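Local coordinates for protein CopN (Chlamydia pneumoniae, PDB 4NRH) that probably acts as a gatekeeper of type III secretion that, in complex with the chaperone Scc3, directs the secretion of translocator proteins, at residues 26-31 against 124-129; 56-59 against 63-66; 67-72 against 103-108. All coordinates share one frame; numbering follows the deposited sequence.

All three contacts lie in the helical HrpJ-like part of the chain, on one side of its centre, and helix 61-74 serves both contact 2 and contact 3. The centres of contacts 1 and 2 are about 11 Å apart, as are those of contacts 1 and 3; contacts 2 and 3 are about 9 Å apart. Along the sequence, contacts 2 and 3 follow one another within the span that contact 1 brackets. Direct packing joins them: L63 CD2 lies 3.9 Å from R126 NH2, and L108 CD1 is 3.3 Å from R126 NH1. The sodium ion belongs to contact 1, while the L63 side chain of contact 2 stays about 8 Å from it.

Contact 1. Residues 26-31 against 124-129. With NA (sodium ion), chain E.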
loop_
_atom_site.group_PDB
_atom_site.type_symbol
_atom_site.label_atom_id
_atom_site.label_comp_id
_atom_site.label_asym_id
_atom_site.label_seq_id
_atom_site.Cartn_x
_atom_site.Cartn_y
_atom_site.Cartn_z
ATOM N N ASN A 26 19.008 -11.569 -22.855
ATOM C CA ASN A 26 17.913 -10.886 -23.531
ATOM C C ASN A 26 17.122 -11.872 -24.390
ATOM O O ASN A 26 17.608 -12.335 -25.421
ATOM C CB ASN A 26 18.458 -9.738 -24.387
ATOM C CG ASN A 26 17.367 -8.824 -24.922
ATOM O OD1 ASN A 26 16.227 -9.236 -25.126
ATOM N ND2 ASN A 26 17.729 -7.571 -25.169
ATOM N N SER A 27 15.903 -12.184 -23.964
ATOM C CA SER A 27 15.104 -13.217 -24.620
ATOM C C SER A 27 14.411 -12.741 -25.897
ATOM O O SER A 27 13.738 -13.523 -26.566
ATOM C CB SER A 27 14.056 -13.761 -23.649
ATOM O OG SER A 27 13.136 -12.749 -23.274
ATOM N N GLU A 28 14.570 -11.465 -26.238
ATOM C CA GLU A 28 13.928 -10.931 -27.436
ATOM C C GLU A 28 14.898 -10.718 -28.596
ATOM O O GLU A 28 14.507 -10.224 -29.653
ATOM C CB GLU A 28 13.212 -9.615 -27.117
ATOM C CG GLU A 28 11.961 -9.780 -26.270
ATOM C CD GLU A 28 11.302 -8.456 -25.944
ATOM O OE1 GLU A 28 10.462 -7.997 -26.748
ATOM O OE2 GLU A 28 11.622 -7.872 -24.887
ATOM N N ILE A 29 16.159 -11.090 -28.403
ATOM C CA ILE A 29 17.136 -10.995 -29.483
ATOM C C ILE A 29 18.271 -12.000 -29.301
ATOM O O ILE A 29 18.592 -12.403 -28.182
ATOM C CB ILE A 29 17.712 -9.561 -29.594
ATOM C CG1 ILE A 29 18.230 -9.297 -31.010
ATOM C CG2 ILE A 29 18.798 -9.325 -28.555
ATOM C CD1 ILE A 29 18.348 -7.831 -31.352
ATOM N N SER A 30 18.855 -12.424 -30.419
ATOM C CA SER A 30 19.952 -13.384 -30.402
ATOM C C SER A 30 21.216 -12.772 -30.994
ATOM O O SER A 30 21.153 -11.772 -31.709
ATOM C CB SER A 30 19.568 -14.650 -31.170
ATOM O OG SER A 30 19.426 -14.381 -32.556
ATOM N N GLY A 31 22.362 -13.370 -30.683
ATOM C CA GLY A 31 23.632 -12.913 -31.219
ATOM C C GLY A 31 23.660 -13.032 -32.730
ATOM O O GLY A 31 24.258 -12.206 -33.421
ATOM N N GLY A 124 4.449 -5.943 -24.586
ATOM C CA GLY A 124 3.124 -5.575 -24.123
ATOM C C GLY A 124 3.185 -4.924 -22.757
ATOM O O GLY A 124 2.472 -3.957 -22.485
ATOM N N LEU A 125 4.040 -5.459 -21.893
ATOM C CA LEU A 125 4.233 -4.902 -20.560
ATOM C C LEU A 125 4.930 -3.544 -20.622
ATOM O O LEU A 125 4.589 -2.631 -19.870
ATOM C CB LEU A 125 5.030 -5.868 -19.680
ATOM C CG LEU A 125 4.308 -7.143 -19.240
ATOM C CD1 LEU A 125 5.170 -7.949 -18.279
ATOM C CD2 LEU A 125 2.970 -6.809 -18.604
ATOM N N ARG A 126 5.904 -3.413 -21.520
ATOM C CA ARG A 126 6.631 -2.155 -21.671
ATOM C C ARG A 126 5.719 -1.061 -22.211
ATOM O O ARG A 126 5.820 0.099 -21.811
ATOM C CB ARG A 126 7.842 -2.326 -22.589
ATOM C CG ARG A 126 8.928 -3.215 -22.019
ATOM C CD ARG A 126 10.215 -3.123 -22.824
ATOM N NE ARG A 126 10.063 -3.578 -24.203
ATOM C CZ ARG A 126 10.211 -4.840 -24.594
ATOM N NH1 ARG A 126 10.507 -5.779 -23.705
ATOM N NH2 ARG A 126 10.060 -5.166 -25.871
ATOM N N SER A 127 4.831 -1.437 -23.125
ATOM C CA SER A 127 3.842 -0.508 -23.654
ATOM C C SER A 127 2.912 -0.023 -22.543
ATOM O O SER A 127 2.606 1.167 -22.454
ATOM C CB SER A 127 3.036 -1.164 -24.776
ATOM O OG SER A 127 2.047 -0.281 -25.275
ATOM N N LEU A 128 2.464 -0.952 -21.704
ATOM C CA LEU A 128 1.628 -0.611 -20.557
ATOM C C LEU A 128 2.341 0.318 -19.579
ATOM O O LEU A 128 1.776 1.323 -19.148
ATOM C CB LEU A 128 1.176 -1.875 -19.826
ATOM C CG LEU A 128 0.396 -1.601 -18.538
ATOM C CD1 LEU A 128 -0.997 -1.074 -18.855
ATOM C CD2 LEU A 128 0.322 -2.843 -17.673
ATOM N N TYR A 129 3.578 -0.026 -19.226
ATOM C CA TYR A 129 4.370 0.795 -18.316
ATOM C C TYR A 129 4.510 2.222 -18.836
ATOM O O TYR A 129 4.348 3.186 -18.086
ATOM C CB TYR A 129 5.757 0.188 -18.091
ATOM C CG TYR A 129 6.612 1.005 -17.147
ATOM C CD1 TYR A 129 6.474 0.879 -15.772
ATOM C CD2 TYR A 129 7.547 1.911 -17.632
ATOM C CE1 TYR A 129 7.246 1.629 -14.906
ATOM C CE2 TYR A 129 8.324 2.666 -16.775
ATOM C CZ TYR A 129 8.169 2.520 -15.412
ATOM O OH TYR A 129 8.940 3.267 -14.552
HETATM NA NA NA E . 18.888 -14.124 -26.358
HETATM O O HOH W 1 18.562 -15.133 -23.936
HETATM O O HOH W 2 20.537 -15.343 -27.331
HETATM O O HOH W 3 16.720 -15.285 -27.775
#
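OE2 of E28 is gripped by several donors: R126 NH1 reaches it at 2.6 Å, R126 NH2 adds a weak bond, and Q112 NE2 donates from helix 108-115. The other carboxylate oxygen, E28 OE1, takes an almost straight bond from R126 NH2 at 3.0 Å (N-H...O 178°). The result is an end-on, bidentate salt bridge, with NH1 and NH2 each serving its own oxygen and both oxygens using syn lone pairs. The match is not fully flat. OE1 lies in the guanidinium plane, whereas OE2 is tilted out of it, and the carboxylate and guanidinium planes are 30° apart. R126 reaches E28 because its chain bends at chi3 (-63°), which brings the guanidinium end round to the acid. S111 OG forms a further hydrogen bond with R126 NH1, and L63 and L108 pack against the arginine, so this largely buried charge is placed by more than its ion pair. Nearby positive charge would probably favour the ionised form of E28.

The backbone carrying E28 is itself fixed. N26 OD1 accepts a bond from E28 N at 3.0 Å, forming an Asx turn within the type I beta turn N26-I29, and Q112 NE2 also bonds to that OD1. The same turn directs two carbonyls at the sodium ion: N26 O binds it at 2.4 Å and I29 O at 2.5 Å. A23 O and three waters bring the ion to six oxygen ligands. S30 then N-caps helix 31-40. The arrangement is that of a backbone-carbonyl sodium site in an interhelical turn, tied by a bidentate arginine-glutamate pair to helix 122-133 of the HrpJ-like domain.

Contact 2. Residues 56-59 against 63-66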
loop_
_atom_site.group_PDB
_atom_site.type_symbol
_atom_site.label_atom_id
_atom_site.label_comp_id
_atom_site.label_asym_id
_atom_site.label_seq_id
_atom_site.Cartn_x
_atom_site.Cartn_y
_atom_site.Cartn_z
ATOM N N GLU A 56 14.063 -2.326 -40.376
ATOM C CA GLU A 56 13.744 -3.467 -41.226
ATOM C C GLU A 56 13.939 -4.798 -40.505
ATOM O O GLU A 56 13.092 -5.688 -40.589
ATOM C CB GLU A 56 14.599 -3.430 -42.494
ATOM C CG GLU A 56 14.317 -4.554 -43.474
ATOM C CD GLU A 56 15.276 -4.553 -44.649
ATOM O OE1 GLU A 56 15.975 -3.536 -44.845
ATOM O OE2 GLU A 56 15.328 -5.567 -45.376
ATOM N N LYS A 57 15.054 -4.929 -39.796
ATOM C CA LYS A 57 15.415 -6.196 -39.168
ATOM C C LYS A 57 14.968 -6.287 -37.712
ATOM O O LYS A 57 14.839 -7.381 -37.164
ATOM C CB LYS A 57 16.925 -6.420 -39.264
ATOM C CG LYS A 57 17.430 -6.548 -40.692
ATOM C CD LYS A 57 18.910 -6.883 -40.736
ATOM C CE LYS A 57 19.364 -7.156 -42.160
ATOM N NZ LYS A 57 18.715 -8.370 -42.728
ATOM N N ILE A 58 14.731 -5.139 -37.086
ATOM C CA ILE A 58 14.267 -5.113 -35.703
ATOM C C ILE A 58 12.961 -4.335 -35.594
ATOM O O ILE A 58 12.878 -3.181 -36.013
ATOM C CB ILE A 58 15.312 -4.488 -34.761
ATOM C CG1 ILE A 58 16.680 -5.147 -34.957
ATOM C CG2 ILE A 58 14.862 -4.608 -33.316
ATOM C CD1 ILE A 58 16.723 -6.599 -34.539
ATOM N N LYS A 59 11.940 -4.976 -35.033
ATOM C CA LYS A 59 10.601 -4.395 -34.985
ATOM C C LYS A 59 10.385 -3.490 -33.771
ATOM O O LYS A 59 9.807 -2.410 -33.890
ATOM C CB LYS A 59 9.552 -5.511 -34.992
ATOM C CG LYS A 59 8.146 -5.056 -34.637
ATOM C CD LYS A 59 7.230 -6.244 -34.385
ATOM C CE LYS A 59 5.772 -5.821 -34.340
ATOM N NZ LYS A 59 5.293 -5.332 -35.661
ATOM N N LEU A 63 14.517 -2.738 -28.688
ATOM C CA LEU A 63 15.529 -3.646 -29.216
ATOM C C LEU A 63 16.336 -2.968 -30.322
ATOM O O LEU A 63 17.521 -3.251 -30.496
ATOM C CB LEU A 63 14.890 -4.938 -29.732
ATOM C CG LEU A 63 14.586 -6.033 -28.703
ATOM C CD1 LEU A 63 15.850 -6.420 -27.947
ATOM C CD2 LEU A 63 13.483 -5.622 -27.738
ATOM N N GLN A 64 15.685 -2.085 -31.075
ATOM C CA GLN A 64 16.379 -1.268 -32.066
ATOM C C GLN A 64 17.452 -0.429 -31.385
ATOM O O GLN A 64 18.578 -0.319 -31.871
ATOM C CB GLN A 64 15.405 -0.354 -32.814
ATOM C CG GLN A 64 14.377 -1.077 -33.665
ATOM C CD GLN A 64 13.354 -0.132 -34.265
ATOM O OE1 GLN A 64 13.417 1.080 -34.059
ATOM N NE2 GLN A 64 12.402 -0.684 -35.009
ATOM N N SER A 65 17.082 0.163 -30.251
ATOM C CA SER A 65 17.993 0.987 -29.468
ATOM C C SER A 65 19.122 0.142 -28.888
ATOM O O SER A 65 20.261 0.596 -28.785
ATOM C CB SER A 65 17.235 1.703 -28.347
ATOM O OG SER A 65 18.093 2.563 -27.620
ATOM N N THR A 66 18.792 -1.089 -28.506
ATOM C CA THR A 66 19.780 -2.024 -27.986
ATOM C C THR A 66 20.768 -2.434 -29.075
ATOM O O THR A 66 21.979 -2.469 -28.847
ATOM C CB THR A 66 19.109 -3.286 -27.407
ATOM O OG1 THR A 66 18.271 -2.923 -26.303
ATOM C CG2 THR A 66 20.157 -4.286 -26.937
#
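L63 meets I58 through its CB, which lies 3.6 Å from I58 CG2; the rest of the leucine turns from 56-59. I58 presents this methyl because CG2 is anti to its backbone N (chi1 -51°). One residue on, Q64 uses both its backbone and its side chain. The same I58 CG2 rests 3.5 Å from Q64 N and 3.6 Å from Q64 CG, and the isoleucine and glutamine side chains run antiparallel, flank to flank. The glutamine chain is extended beyond CG, which carries its amide to the backbone of the loop. There Q64 NE2 donates to I58 O at 2.7 Å, with an N-H...O angle of 153°. The donor approaches from above the carbonyl plane, 37° out of it. H93 NE2, from helix 80-97, pairs with Q64 OE1, so both ends of this buried amide are engaged. The contact is a tight helix-loop-helix turn: I58 is the first residue to leave helical geometry after helix 47-57, and helix 61-74 starts soon afterwards. I29 also touches I58, while L63 packs on L108 of helix 108-115.

Contact 3. Residues 67-72 against 103-108; sequences ALDYLV and GAKNIL
K105 NZ and D69 OD2 form a salt bridge at 2.7 Å, a single lysine-aspartate link between helices 61-74 and 99-105 of the all-helical HrpJ-like domain. The ammonium uses the syn lone pair of OD2, on the side of the other oxygen. It does not bridge the carboxylate evenly, since D69 OD1 stays 3.8 Å from K105 NZ. The two side chains reach across from their own helices, and the ammonium meets one carboxylate oxygen; D69 OD2 has K105 CE at 3.7 Å as its next neighbour across the contact. Only 65 Å² is buried, summed over both segments, so the geometry describes a polar tie at the surface rather than apolar packing.

The lysine leaves its helix with CG anti to the backbone N (chi1 179°) and then bends at chi3 (67°), turning the last part of its chain toward the acid. S65 OG, one turn before D69 on the same helix, hydrogen-bonds to K105 NZ and helps place it. On the aspartate side, R90 of helix 80-97 makes a salt bridge to the second oxygen, OD1. With a basic partner at each oxygen, D69 is probably held as the anion. Behind the lysine a type I beta turn runs from K105 to L108, closed by a weak bond from L108 N to K105 O at 3.3 Å.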
loop_
_atom_site.group_PDB
_atom_site.type_symbol
_atom_site.label_atom_id
_atom_site.label_comp_id
_atom_site.label_asym_id
_atom_site.label_seq_id
_atom_site.Cartn_x
_atom_site.Cartn_y
_atom_site.Cartn_z
ATOM N N ALA A 67 20.240 -2.740 -30.257
ATOM C CA ALA A 67 21.061 -3.141 -31.395
ATOM C C ALA A 67 22.028 -2.031 -31.803
ATOM O O ALA A 67 23.177 -2.295 -32.155
ATOM C CB ALA A 67 20.178 -3.533 -32.575
ATOM N N LEU A 68 21.553 -0.790 -31.748
ATOM C CA LEU A 68 22.380 0.366 -32.075
ATOM C C LEU A 68 23.540 0.523 -31.095
ATOM O O LEU A 68 24.657 0.850 -31.499
ATOM C CB LEU A 68 21.532 1.637 -32.105
ATOM C CG LEU A 68 20.759 1.833 -33.410
ATOM C CD1 LEU A 68 19.617 2.812 -33.220
ATOM C CD2 LEU A 68 21.690 2.294 -34.524
ATOM N N ASP A 69 23.270 0.308 -29.810
ATOM C CA ASP A 69 24.326 0.298 -28.802
ATOM C C ASP A 69 25.394 -0.730 -29.156
ATOM O O ASP A 69 26.589 -0.470 -29.021
ATOM C CB ASP A 69 23.755 0.006 -27.411
ATOM C CG ASP A 69 22.840 1.106 -26.912
ATOM O OD1 ASP A 69 23.043 2.275 -27.303
ATOM O OD2 ASP A 69 21.922 0.805 -26.122
ATOM N N TYR A 70 24.952 -1.901 -29.606
ATOM C CA TYR A 70 25.863 -2.974 -29.984
ATOM C C TYR A 70 26.705 -2.600 -31.201
ATOM O O TYR A 70 27.916 -2.819 -31.215
ATOM C CB TYR A 70 25.090 -4.265 -30.271
ATOM C CG TYR A 70 25.848 -5.221 -31.165
ATOM C CD1 TYR A 70 26.929 -5.946 -30.679
ATOM C CD2 TYR A 70 25.492 -5.390 -32.498
ATOM C CE1 TYR A 70 27.631 -6.814 -31.493
ATOM C CE2 TYR A 70 26.188 -6.257 -33.319
ATOM C CZ TYR A 70 27.257 -6.968 -32.811
ATOM O OH TYR A 70 27.955 -7.834 -33.621
ATOM N N LEU A 71 26.054 -2.041 -32.218
ATOM C CA LEU A 71 26.728 -1.679 -33.462
ATOM C C LEU A 71 27.825 -0.647 -33.226
ATOM O O LEU A 71 28.925 -0.765 -33.766
ATOM C CB LEU A 71 25.718 -1.146 -34.481
ATOM C CG LEU A 71 24.718 -2.160 -35.038
ATOM C CD1 LEU A 71 23.687 -1.467 -35.916
ATOM C CD2 LEU A 71 25.438 -3.255 -35.808
ATOM N N VAL A 72 27.516 0.362 -32.421
ATOM C CA VAL A 72 28.487 1.389 -32.067
ATOM C C VAL A 72 29.673 0.793 -31.308
ATOM O O VAL A 72 30.826 1.148 -31.554
ATOM C CB VAL A 72 27.833 2.500 -31.212
ATOM C CG1 VAL A 72 28.890 3.412 -30.607
ATOM C CG2 VAL A 72 26.849 3.304 -32.050
ATOM N N GLY A 103 13.235 4.637 -22.556
ATOM C CA GLY A 103 12.429 4.243 -21.414
ATOM C C GLY A 103 12.092 2.764 -21.433
ATOM O O GLY A 103 12.169 2.088 -20.407
ATOM N N ALA A 104 11.716 2.265 -22.605
ATOM C CA ALA A 104 11.400 0.853 -22.776
ATOM C C ALA A 104 12.637 -0.021 -22.576
ATOM O O ALA A 104 12.565 -1.082 -21.959
ATOM C CB ALA A 104 10.795 0.610 -24.151
ATOM N N LYS A 105 13.768 0.431 -23.109
ATOM C CA LYS A 105 15.021 -0.309 -22.997
ATOM C C LYS A 105 15.478 -0.443 -21.543
ATOM O O LYS A 105 16.073 -1.450 -21.162
ATOM C CB LYS A 105 16.113 0.366 -23.836
ATOM C CG LYS A 105 17.472 -0.312 -23.771
ATOM C CD LYS A 105 18.438 0.283 -24.787
ATOM C CE LYS A 105 18.785 1.725 -24.449
ATOM N NZ LYS A 105 19.755 2.302 -25.424
ATOM N N ASN A 106 15.190 0.571 -20.732
ATOM C CA ASN A 106 15.597 0.562 -19.330
ATOM C C ASN A 106 14.774 -0.380 -18.452
ATOM O O ASN A 106 15.128 -0.626 -17.299
ATOM C CB ASN A 106 15.534 1.979 -18.758
ATOM C CG ASN A 106 16.587 2.891 -19.351
ATOM O OD1 ASN A 106 17.538 2.431 -19.986
ATOM N ND2 ASN A 106 16.425 4.194 -19.148
ATOM N N ILE A 107 13.678 -0.903 -18.994
ATOM C CA ILE A 107 12.860 -1.876 -18.274
ATOM C C ILE A 107 12.755 -3.170 -19.071
ATOM O O ILE A 107 11.862 -3.987 -18.841
ATOM C CB ILE A 107 11.445 -1.338 -17.987
ATOM C CG1 ILE A 107 10.716 -1.017 -19.293
ATOM C CG2 ILE A 107 11.514 -0.111 -17.089
ATOM C CD1 ILE A 107 9.228 -0.813 -19.125
ATOM N N LEU A 108 13.682 -3.340 -20.009
ATOM C CA LEU A 108 13.705 -4.490 -20.908
ATOM C C LEU A 108 13.730 -5.826 -20.168
ATOM O O LEU A 108 12.866 -6.677 -20.381
ATOM C CB LEU A 108 14.917 -4.390 -21.839
ATOM C CG LEU A 108 14.931 -5.245 -23.107
ATOM C CD1 LEU A 108 13.728 -4.937 -23.975
ATOM C CD2 LEU A 108 16.217 -4.999 -23.875
#